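Local coordinates for protein putative pyridoxal phosphate-dependent transferase (PDB 4DQ6) that binds pyridoxal-5'-phosphate and is a putative transferase of the class I and II aminotransferase family, its precise role not being established, at residues N7-V12 with L296-S301; N78-Y81 with N85-I88; P218-S223 with K228-C233; I307-E312 with E381-I386. All coordinates share one frame; numbering follows the deposited sequence.

Interaction 1 of 4, residues N7-V12 with L296-S301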
# COMPACT_ATOMS: atom_id res chain seq x y z
N ASN A 7 -10.01 4.94 -29.68
CA ASN A 7 -8.74 5.32 -30.32
C ASN A 7 -7.53 4.57 -29.72
O ASN A 7 -6.56 5.16 -29.26
CB ASN A 7 -8.50 6.82 -30.19
CG ASN A 7 -7.50 7.35 -31.21
OD1 ASN A 7 -7.01 6.59 -32.07
ND2 ASN A 7 -7.14 8.62 -31.09
N PHE A 8 -7.61 3.25 -29.70
CA PHE A 8 -6.48 2.46 -29.20
C PHE A 8 -5.28 2.57 -30.13
O PHE A 8 -4.18 2.29 -29.71
CB PHE A 8 -6.86 0.97 -29.07
CG PHE A 8 -7.91 0.68 -27.97
CD1 PHE A 8 -7.54 0.69 -26.63
CD2 PHE A 8 -9.22 0.42 -28.29
CE1 PHE A 8 -8.48 0.43 -25.65
CE2 PHE A 8 -10.18 0.18 -27.32
CZ PHE A 8 -9.80 0.16 -26.01
N ASN A 9 -5.47 3.09 -31.35
CA ASN A 9 -4.36 3.25 -32.31
C ASN A 9 -3.41 4.41 -31.90
O ASN A 9 -2.24 4.49 -32.33
CB ASN A 9 -4.88 3.50 -33.75
CG ASN A 9 -5.45 2.26 -34.44
OD1 ASN A 9 -5.01 1.12 -34.23
ND2 ASN A 9 -6.37 2.49 -35.41
N GLU A 10 -3.90 5.34 -31.09
CA GLU A 10 -3.14 6.53 -30.75
C GLU A 10 -1.78 6.18 -30.14
O GLU A 10 -1.73 5.44 -29.22
CB GLU A 10 -3.95 7.39 -29.73
CG GLU A 10 -3.22 8.66 -29.28
CD GLU A 10 -4.04 9.60 -28.38
OE1 GLU A 10 -5.01 9.16 -27.73
OE2 GLU A 10 -3.70 10.80 -28.32
N ILE A 11 -0.68 6.78 -30.60
CA ILE A 11 0.57 6.66 -29.80
C ILE A 11 0.51 7.45 -28.46
O ILE A 11 0.15 8.60 -28.46
CB ILE A 11 1.83 7.07 -30.63
CG1 ILE A 11 1.66 8.47 -31.25
CG2 ILE A 11 2.06 6.05 -31.73
CD1 ILE A 11 2.96 9.19 -31.60
N VAL A 12 0.86 6.87 -27.31
CA VAL A 12 0.92 7.67 -26.06
C VAL A 12 2.30 7.43 -25.44
O VAL A 12 2.56 6.41 -24.80
CB VAL A 12 -0.25 7.39 -25.05
CG1 VAL A 12 -0.45 8.58 -24.12
CG2 VAL A 12 -1.58 7.12 -25.75
N LEU A 296 -11.10 -5.59 -25.69
CA LEU A 296 -10.95 -7.02 -25.98
C LEU A 296 -11.03 -7.29 -27.48
O LEU A 296 -10.35 -8.16 -28.01
CB LEU A 296 -11.95 -7.82 -25.21
CG LEU A 296 -11.75 -7.96 -23.69
CD1 LEU A 296 -12.99 -8.61 -23.11
CD2 LEU A 296 -10.49 -8.77 -23.31
N GLU A 297 -11.83 -6.50 -28.18
CA GLU A 297 -11.82 -6.57 -29.66
C GLU A 297 -10.48 -6.13 -30.30
O GLU A 297 -9.94 -6.78 -31.18
CB GLU A 297 -12.96 -5.72 -30.20
CG GLU A 297 -14.29 -6.38 -29.98
CD GLU A 297 -14.64 -7.38 -31.08
OE1 GLU A 297 -13.84 -7.54 -32.04
OE2 GLU A 297 -15.72 -8.02 -30.98
N TYR A 298 -9.95 -5.03 -29.78
CA TYR A 298 -8.67 -4.54 -30.21
C TYR A 298 -7.54 -5.55 -29.92
O TYR A 298 -6.72 -5.78 -30.75
CB TYR A 298 -8.40 -3.16 -29.62
CG TYR A 298 -7.27 -2.41 -30.31
CD1 TYR A 298 -7.54 -1.68 -31.41
CD2 TYR A 298 -5.93 -2.57 -29.95
CE1 TYR A 298 -6.56 -0.96 -32.09
CE2 TYR A 298 -4.90 -1.84 -30.61
CZ TYR A 298 -5.24 -1.05 -31.71
OH TYR A 298 -4.20 -0.37 -32.35
N LEU A 299 -7.55 -6.15 -28.72
CA LEU A 299 -6.55 -7.10 -28.35
C LEU A 299 -6.60 -8.31 -29.22
O LEU A 299 -5.56 -8.77 -29.66
CB LEU A 299 -6.82 -7.51 -26.91
CG LEU A 299 -5.94 -8.63 -26.41
CD1 LEU A 299 -4.53 -8.11 -26.44
CD2 LEU A 299 -6.43 -8.98 -25.01
N GLU A 300 -7.79 -8.84 -29.45
CA GLU A 300 -7.88 -10.04 -30.25
C GLU A 300 -7.40 -9.80 -31.68
O GLU A 300 -6.73 -10.64 -32.29
CB GLU A 300 -9.27 -10.65 -30.22
CG GLU A 300 -9.27 -12.06 -30.84
CD GLU A 300 -10.27 -13.05 -30.22
OE1 GLU A 300 -11.05 -12.67 -29.30
OE2 GLU A 300 -10.27 -14.24 -30.69
N SER A 301 -7.68 -8.62 -32.20
CA SER A 301 -7.12 -8.28 -33.50
C SER A 301 -5.60 -8.20 -33.50
O SER A 301 -4.92 -8.74 -34.38
CB SER A 301 -7.75 -6.98 -33.93
OG SER A 301 -7.35 -6.63 -35.26

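Interaction 2 of 4, residues N78-Y81 with N85-I88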
# COMPACT_ATOMS: atom_id res chain seq x y z
N ASN A 78 -21.33 -6.83 -7.79
CA ASN A 78 -22.11 -6.75 -9.02
C ASN A 78 -21.36 -7.13 -10.25
O ASN A 78 -21.88 -7.81 -11.11
CB ASN A 78 -22.69 -5.34 -9.14
CG ASN A 78 -23.72 -5.06 -8.06
OD1 ASN A 78 -24.29 -6.03 -7.46
ND2 ASN A 78 -23.98 -3.79 -7.77
N TRP A 79 -20.09 -6.73 -10.34
CA TRP A 79 -19.21 -7.24 -11.43
C TRP A 79 -19.09 -8.73 -11.48
O TRP A 79 -19.25 -9.37 -12.51
CB TRP A 79 -17.83 -6.64 -11.23
CG TRP A 79 -16.90 -6.91 -12.38
CD1 TRP A 79 -15.84 -7.81 -12.43
CD2 TRP A 79 -16.83 -6.16 -13.63
NE1 TRP A 79 -15.20 -7.71 -13.63
CE2 TRP A 79 -15.73 -6.71 -14.39
CE3 TRP A 79 -17.58 -5.13 -14.21
CZ2 TRP A 79 -15.40 -6.23 -15.66
CZ3 TRP A 79 -17.20 -4.63 -15.44
CH2 TRP A 79 -16.15 -5.20 -16.17
N LEU A 80 -18.80 -9.35 -10.34
CA LEU A 80 -18.58 -10.77 -10.36
C LEU A 80 -19.86 -11.52 -10.77
O LEU A 80 -19.78 -12.56 -11.44
CB LEU A 80 -18.11 -11.25 -8.99
CG LEU A 80 -16.74 -10.77 -8.52
CD1 LEU A 80 -16.30 -11.36 -7.15
CD2 LEU A 80 -15.67 -10.87 -9.54
N TYR A 81 -21.02 -11.05 -10.33
CA TYR A 81 -22.23 -11.67 -10.83
C TYR A 81 -22.51 -11.43 -12.32
O TYR A 81 -22.77 -12.37 -13.04
CB TYR A 81 -23.48 -11.30 -10.00
CG TYR A 81 -24.64 -12.14 -10.45
CD1 TYR A 81 -24.71 -13.47 -10.13
CD2 TYR A 81 -25.61 -11.61 -11.27
CE1 TYR A 81 -25.74 -14.26 -10.58
CE2 TYR A 81 -26.65 -12.39 -11.72
CZ TYR A 81 -26.71 -13.71 -11.38
OH TYR A 81 -27.73 -14.47 -11.85
N ASN A 85 -21.14 -14.76 -13.47
CA ASN A 85 -22.23 -15.54 -12.88
C ASN A 85 -21.82 -16.16 -11.54
O ASN A 85 -22.26 -17.26 -11.19
CB ASN A 85 -22.68 -16.64 -13.85
CG ASN A 85 -24.15 -16.97 -13.69
OD1 ASN A 85 -25.02 -16.09 -13.45
ND2 ASN A 85 -24.47 -18.26 -13.86
N TRP A 86 -21.07 -15.42 -10.77
CA TRP A 86 -20.62 -15.86 -9.47
C TRP A 86 -21.20 -14.91 -8.44
O TRP A 86 -20.84 -13.71 -8.42
CB TRP A 86 -19.10 -15.83 -9.44
CG TRP A 86 -18.53 -16.32 -8.16
CD1 TRP A 86 -19.09 -17.20 -7.27
CD2 TRP A 86 -17.24 -15.98 -7.63
NE1 TRP A 86 -18.24 -17.41 -6.20
CE2 TRP A 86 -17.09 -16.72 -6.40
CE3 TRP A 86 -16.20 -15.17 -8.06
CZ2 TRP A 86 -15.99 -16.56 -5.60
CZ3 TRP A 86 -15.08 -15.04 -7.24
CH2 TRP A 86 -14.98 -15.75 -6.08
N LYS A 87 -22.11 -15.41 -7.63
CA LYS A 87 -22.70 -14.61 -6.57
C LYS A 87 -21.86 -14.74 -5.31
O LYS A 87 -21.71 -15.84 -4.76
CB LYS A 87 -24.13 -15.04 -6.24
CG LYS A 87 -24.81 -14.15 -5.16
CD LYS A 87 -25.17 -12.73 -5.68
CE LYS A 87 -26.17 -12.78 -6.86
NZ LYS A 87 -26.94 -11.56 -7.28
N ILE A 88 -21.29 -13.62 -4.89
CA ILE A 88 -20.55 -13.54 -3.62
C ILE A 88 -21.27 -12.61 -2.65
O ILE A 88 -22.26 -11.93 -3.02
CB ILE A 88 -19.10 -13.04 -3.82
CG1 ILE A 88 -19.01 -11.57 -4.31
CG2 ILE A 88 -18.36 -13.94 -4.82
CD1 ILE A 88 -17.68 -10.86 -3.90
O HOH W 1 -24.70 -13.57 -14.63

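Interaction 3 of 4, residues P218-S223 with K228-C233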
# COMPACT_ATOMS: atom_id res chain seq x y z
N PRO A 218 -14.53 -18.89 -12.20
CA PRO A 218 -13.88 -18.80 -10.93
C PRO A 218 -13.90 -20.19 -10.32
O PRO A 218 -14.95 -20.83 -10.23
CB PRO A 218 -14.72 -17.75 -10.16
CG PRO A 218 -15.42 -17.00 -11.27
CD PRO A 218 -15.67 -17.99 -12.32
N MET A 219 -12.76 -20.61 -9.79
CA MET A 219 -12.72 -21.90 -9.18
C MET A 219 -13.74 -22.06 -8.06
O MET A 219 -14.40 -23.10 -7.90
CB MET A 219 -11.31 -22.13 -8.65
CG MET A 219 -11.12 -23.37 -7.78
SD MET A 219 -11.40 -24.99 -8.57
CE MET A 219 -9.70 -25.43 -8.94
N ALA A 220 -13.85 -21.03 -7.24
CA ALA A 220 -14.77 -21.07 -6.10
C ALA A 220 -16.23 -21.10 -6.50
O ALA A 220 -17.08 -21.38 -5.65
CB ALA A 220 -14.53 -19.82 -5.24
N SER A 221 -16.55 -20.81 -7.76
CA SER A 221 -17.92 -20.68 -8.24
C SER A 221 -18.57 -22.03 -8.63
O SER A 221 -19.76 -22.10 -8.92
CB SER A 221 -18.00 -19.73 -9.44
OG SER A 221 -17.53 -20.33 -10.65
N ILE A 222 -17.74 -23.07 -8.70
CA ILE A 222 -18.17 -24.35 -9.31
C ILE A 222 -19.15 -25.15 -8.43
O ILE A 222 -20.09 -25.76 -8.94
CB ILE A 222 -16.95 -25.19 -9.70
CG1 ILE A 222 -16.20 -24.44 -10.80
CG2 ILE A 222 -17.35 -26.61 -10.17
CD1 ILE A 222 -14.87 -25.10 -11.14
N SER A 223 -18.93 -25.08 -7.13
CA SER A 223 -19.77 -25.79 -6.15
C SER A 223 -19.58 -25.18 -4.78
O SER A 223 -18.61 -24.48 -4.50
CB SER A 223 -19.40 -27.26 -6.11
OG SER A 223 -18.15 -27.51 -5.48
N LYS A 228 -15.93 -23.41 -0.33
CA LYS A 228 -15.37 -23.51 1.00
C LYS A 228 -13.88 -23.85 1.04
O LYS A 228 -13.23 -23.65 2.08
CB LYS A 228 -16.22 -24.48 1.84
CG LYS A 228 -17.60 -23.88 2.18
CD LYS A 228 -17.59 -22.44 2.77
CE LYS A 228 -18.75 -21.59 2.23
NZ LYS A 228 -18.95 -20.24 2.88
N ASN A 229 -13.32 -24.31 -0.07
CA ASN A 229 -11.93 -24.69 -0.08
C ASN A 229 -11.04 -23.78 -0.93
O ASN A 229 -9.91 -24.15 -1.21
CB ASN A 229 -11.79 -26.10 -0.60
CG ASN A 229 -10.48 -26.77 -0.18
OD1 ASN A 229 -9.99 -26.57 0.93
ND2 ASN A 229 -9.85 -27.45 -1.11
N THR A 230 -11.58 -22.67 -1.41
CA THR A 230 -10.88 -21.77 -2.37
C THR A 230 -10.92 -20.33 -1.85
O THR A 230 -11.97 -19.82 -1.49
CB THR A 230 -11.56 -21.86 -3.74
OG1 THR A 230 -11.65 -23.24 -4.12
CG2 THR A 230 -10.77 -21.05 -4.81
N ILE A 231 -9.76 -19.68 -1.82
CA ILE A 231 -9.64 -18.25 -1.56
C ILE A 231 -9.22 -17.63 -2.90
O ILE A 231 -8.37 -18.18 -3.57
CB ILE A 231 -8.56 -18.03 -0.50
CG1 ILE A 231 -9.04 -18.63 0.82
CG2 ILE A 231 -8.21 -16.55 -0.32
CD1 ILE A 231 -7.97 -18.76 1.93
N THR A 232 -9.87 -16.54 -3.29
CA THR A 232 -9.70 -15.95 -4.63
C THR A 232 -9.20 -14.53 -4.62
O THR A 232 -9.71 -13.70 -3.86
CB THR A 232 -11.04 -15.95 -5.37
OG1 THR A 232 -11.62 -17.29 -5.31
CG2 THR A 232 -10.91 -15.62 -6.82
N CYS A 233 -8.16 -14.26 -5.39
CA CYS A 233 -7.61 -12.91 -5.53
C CYS A 233 -7.97 -12.39 -6.92
O CYS A 233 -7.77 -13.11 -7.90
CB CYS A 233 -6.12 -12.88 -5.39
SG CYS A 233 -5.55 -13.46 -3.80
O HOH W 2 -12.33 -18.68 -7.49

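Interaction 4 of 4, residues I307-E312 with E381-I386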
# COMPACT_ATOMS: atom_id res chain seq x y z
N ILE A 307 0.18 -13.31 -34.71
CA ILE A 307 0.34 -14.71 -35.06
C ILE A 307 0.49 -14.87 -36.56
O ILE A 307 1.35 -15.59 -37.01
CB ILE A 307 -0.82 -15.56 -34.50
CG1 ILE A 307 -0.71 -15.62 -33.00
CG2 ILE A 307 -0.82 -16.96 -35.08
CD1 ILE A 307 -1.92 -16.18 -32.33
N LYS A 308 -0.31 -14.14 -37.34
CA LYS A 308 -0.16 -14.16 -38.81
C LYS A 308 1.24 -13.66 -39.22
O LYS A 308 1.93 -14.29 -40.03
CB LYS A 308 -1.28 -13.34 -39.43
CG LYS A 308 -1.24 -13.22 -40.96
CD LYS A 308 -2.42 -12.43 -41.50
CE LYS A 308 -2.07 -11.76 -42.82
NZ LYS A 308 -1.86 -12.79 -43.87
N TYR A 309 1.69 -12.56 -38.61
CA TYR A 309 2.99 -12.01 -38.90
C TYR A 309 4.11 -12.99 -38.59
O TYR A 309 4.97 -13.23 -39.41
CB TYR A 309 3.24 -10.71 -38.15
CG TYR A 309 4.42 -9.96 -38.62
CD1 TYR A 309 5.71 -10.26 -38.20
CD2 TYR A 309 4.25 -8.90 -39.51
CE1 TYR A 309 6.82 -9.53 -38.69
CE2 TYR A 309 5.34 -8.21 -40.00
CZ TYR A 309 6.60 -8.50 -39.55
OH TYR A 309 7.69 -7.83 -40.04
N ILE A 310 4.03 -13.64 -37.42
CA ILE A 310 5.07 -14.61 -37.01
C ILE A 310 5.06 -15.81 -37.97
O ILE A 310 6.13 -16.25 -38.44
CB ILE A 310 4.89 -15.13 -35.55
CG1 ILE A 310 5.17 -14.01 -34.52
CG2 ILE A 310 5.79 -16.32 -35.26
CD1 ILE A 310 4.55 -14.26 -33.16
N ASN A 311 3.88 -16.32 -38.29
CA ASN A 311 3.79 -17.50 -39.15
C ASN A 311 4.25 -17.24 -40.57
O ASN A 311 4.84 -18.10 -41.22
CB ASN A 311 2.35 -18.06 -39.14
CG ASN A 311 1.95 -18.71 -37.80
OD1 ASN A 311 2.79 -19.08 -36.95
ND2 ASN A 311 0.67 -18.84 -37.62
N GLU A 312 4.02 -16.04 -41.05
CA GLU A 312 4.47 -15.62 -42.39
C GLU A 312 5.95 -15.21 -42.43
O GLU A 312 6.70 -15.56 -43.39
CB GLU A 312 3.52 -14.53 -42.91
CG GLU A 312 2.15 -15.13 -43.16
CD GLU A 312 1.11 -14.19 -43.76
OE1 GLU A 312 1.42 -12.99 -44.00
OE2 GLU A 312 -0.03 -14.71 -43.95
N GLU A 381 6.13 -2.59 -34.93
CA GLU A 381 7.51 -2.27 -34.73
C GLU A 381 8.22 -3.31 -33.91
O GLU A 381 9.36 -3.66 -34.20
CB GLU A 381 7.63 -0.84 -34.11
CG GLU A 381 8.97 -0.21 -34.21
CD GLU A 381 9.07 1.01 -33.31
OE1 GLU A 381 8.17 1.87 -33.42
OE2 GLU A 381 10.03 1.10 -32.50
N ALA A 382 7.54 -3.82 -32.90
CA ALA A 382 8.14 -4.85 -32.06
C ALA A 382 8.41 -6.13 -32.84
O ALA A 382 9.47 -6.68 -32.76
CB ALA A 382 7.26 -5.16 -30.88
N LEU A 383 7.49 -6.50 -33.70
CA LEU A 383 7.66 -7.74 -34.49
C LEU A 383 8.78 -7.59 -35.52
O LEU A 383 9.54 -8.51 -35.77
CB LEU A 383 6.35 -8.19 -35.12
CG LEU A 383 5.25 -8.60 -34.15
CD1 LEU A 383 3.90 -8.56 -34.84
CD2 LEU A 383 5.57 -9.97 -33.55
N ILE A 384 8.90 -6.39 -36.11
CA ILE A 384 10.00 -6.09 -37.03
C ILE A 384 11.37 -6.17 -36.34
O ILE A 384 12.32 -6.77 -36.88
CB ILE A 384 9.82 -4.71 -37.66
CG1 ILE A 384 8.59 -4.65 -38.56
CG2 ILE A 384 11.11 -4.35 -38.40
CD1 ILE A 384 8.19 -3.23 -38.94
N ARG A 385 11.43 -5.69 -35.09
CA ARG A 385 12.65 -5.81 -34.27
C ARG A 385 13.02 -7.25 -33.93
O ARG A 385 14.20 -7.64 -34.00
CB ARG A 385 12.56 -4.93 -33.00
CG ARG A 385 12.57 -3.43 -33.32
CD ARG A 385 12.66 -2.55 -32.05
NE ARG A 385 12.66 -1.14 -32.45
CZ ARG A 385 13.31 -0.17 -31.82
NH1 ARG A 385 13.98 -0.38 -30.69
NH2 ARG A 385 13.26 1.06 -32.34
N ILE A 386 12.02 -8.06 -33.63
CA ILE A 386 12.25 -9.44 -33.30
C ILE A 386 12.77 -10.14 -34.55
O ILE A 386 13.76 -10.86 -34.51
CB ILE A 386 10.97 -10.11 -32.77
CG1 ILE A 386 10.60 -9.53 -31.40
CG2 ILE A 386 11.15 -11.61 -32.67
CD1 ILE A 386 9.16 -9.73 -30.91

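Interaction 1 of 4, residues N7-V12 with L296-S301
Phe-8 and Asn-9 meet one helix residue, Tyr-298, in two different ways: the first lies over the phenol ring and the second binds its hydroxyl at the rim. Phe-8 CB stands over the centre of one face, 3.4 Å from the centroid of the Tyr-298 ring, a CH-pi contact. The rings themselves are neither stacked nor edge-to-face; their planes differ by 34° and their centroids are 5.3 Å apart. The two side chains run past one another in opposite directions, which brings Phe-8 CD2 within 3.9 Å of Tyr-298 CB, near the root of the tyrosine.

Asn-9 comes in at the rim of the same ring, close to its plane. Tyr-298 OH donates to Asn-9 OD1 over 2.5 Å, a short bond whose donor is tilted 24° from the carbonyl plane. A chi1 of -164° swings the tyrosine out from its helix, opposite the backbone N, far enough for the hydroxyl to reach the loop. The same oxygen is also bonded to Arg-376 N, so the polar end of the ring is gripped on two counts.

Both loop residues occupy the corner of a type I beta turn, closed by Glu-10 N to Asn-7 O at 3.2 Å. The contact therefore fixes the N-terminal loop before helix 20-23 against helix 289-313. Phe-8 is buried there, meeting Phe-44 edge-to-face and, on helix 289-313 itself, the ring of Trp-291 together with Ser-294 and Phe-295, while Val-12 packs on Ile-62 of the second subunit.

Interaction 2 of 4, residues N78-Y81 with N85-I88
This is a C-terminal helix cap with a positive-phi residue: the end of helix 70-84 is closed by the chain that follows it. Asn-85, the first residue to leave the helical conformation, has the positive phi, and the backbone turns back along Leu-80 and Tyr-81. Two amides meet carbonyls of the last turns, Asn-85 N to Tyr-81 O at 2.9 Å and Trp-86 N to Leu-80 O at 3.2 Å, the Trp-86 bond being the straighter of the two.

On the buried side, Leu-80 CD1 packs against Trp-86 CZ3 and against Ile-88 CD1, the latter 3.6 Å away. Leu-80 and Trp-86 lie side by side, and the indole continues onto Met-234 of strand 230-234 and Val-251 of strand 248-251, so the capping segment rests on the large mixed sheet.

The outer side is built on the Tyr-81 ring. Bends at chi2 (72°) and chi3 (61°) fold Lys-87 over one face, where NZ makes a cation-pi contact 4.1 Å from the ring centroid and 15° off the normal. Above the opposite face sits a water that donates to Tyr-81 O and to Asn-85 OD1, at 2.8 Å in each case.

Interaction 3 of 4, residues P218-S223 with K228-C233
Van der Waals packing carries the direct contact between Ala-220, Met-219 and the threonines of the strand. Ala-220 CB lies 3.9 Å from Thr-230 CB and equally far from Thr-232 OG1, so the methyl group sits against two alternate strand residues that face the same side. Met-219 crosses Thr-230 at about a right angle. Its chi1 of 171° turns CG toward the threonine side chain, 3.7 Å from Thr-230 OG1 and 3.8 Å from Thr-230 CG2. No direct hydrogen bond links the segments.

The polar link is a water. It accepts from Ala-220 N at 2.8 Å and donates to Thr-232 OG1 at 2.7 Å, thereby satisfying a backbone amide and a hydroxyl in a contact where every touching residue is buried. Thr-230 OG1 has its own partner, Phe-226 O, in the intervening helix 224-228.

Within 218-223 the turn is held at Pro-218 O, which accepts from Ser-221 N and also from Ser-221 OG at 2.7 Å, the hydroxyl lying in the carbonyl plane on a lone pair. Ser-223 follows as the N-cap of helix 224-228, its OG bonded to Phe-226 N.

The arrangement is thus a loop and a single short helix folded back on the strand they lead into. Strand 230-234 is an inner member of the seven-stranded mixed sheet characteristic of the large domain in this family, parallel to 199-203 and antiparallel to 248-251. Met-219 extends the packing to Leu-186 and Leu-189 of helix 183-195, whereas Ile-231, pointing away from the loop, meets Leu-106 and Leu-110 of helix 99-110.

Interaction 4 of 4, residues I307-E312 with E381-I386
Tyr-309 carries CG anti to the backbone N (chi1 -168°), while Leu-383 has CG anti to its carbonyl carbon (chi1 -64°); these settings send the ring and the isobutyl group past each other in opposite directions across the gap between two helices. The phenol meets the leucine along much of its length. Tyr-309 CD1 is 3.8 Å from Leu-383 CB, and Tyr-309 CB is 4.0 Å from Leu-383 CD1, so the root of each side chain lies against the outer part of the other, short of the hydroxyl. The approach to the ring is oblique, neither over a face nor at an edge.

Beyond the leucine, the outer end of the tyrosine crosses Ile-384, with OH 3.6 Å from Ile-384 CG1. That is a packing contact; the hydroxyl has its hydrogen bond with Lys-387 NZ, one turn further along the second helix. On the buried side Ile-310 CG1 touches Leu-383 CD2 at 4.2 Å, the two chains meeting nearly at right angles. Leu-383 is therefore held between the two successive residues of 307-312.

The short segments run almost parallel, their axes 11.0 Å apart at a signed angle of -21°. No hydrogen bond joins them, and the salt bridges stay within single helices: Lys-308 NZ bonds Glu-312 OE2 at 2.7 Å, and Arg-385 pairs with Glu-381.

Helices 289-313 and 376-390 thus pack side by side through apolar groups. Phe-305 and Ala-306 of the former also cover Leu-383, Ile-310 reaches Leu-317 in the loop that follows, and Ala-382 leans on Leu-35 of strand 35-36, with Ile-386 on Val-352 of strand 352-353.

Interactions 1 and 4 both use helix 289-313, which receives the N-terminal loop near its middle and helix 376-390 toward its end; their centres lie about 17 Å apart. Interactions 2 and 3 touch each other instead, on the far side of the chain's centre from interaction 4: Trp-86 CZ2 is 3.6 Å from Ala-220 CB, joining the helix cap to the loop. Interaction 3 is wholly buried and relies on van der Waals packing plus one bridging water, whereas the other three are partly buried. Of these, interaction 4 is apolar, interaction 1 pairs CH-pi contact with a phenol-amide bond, and interaction 2 combines backbone capping with a cation-pi pair.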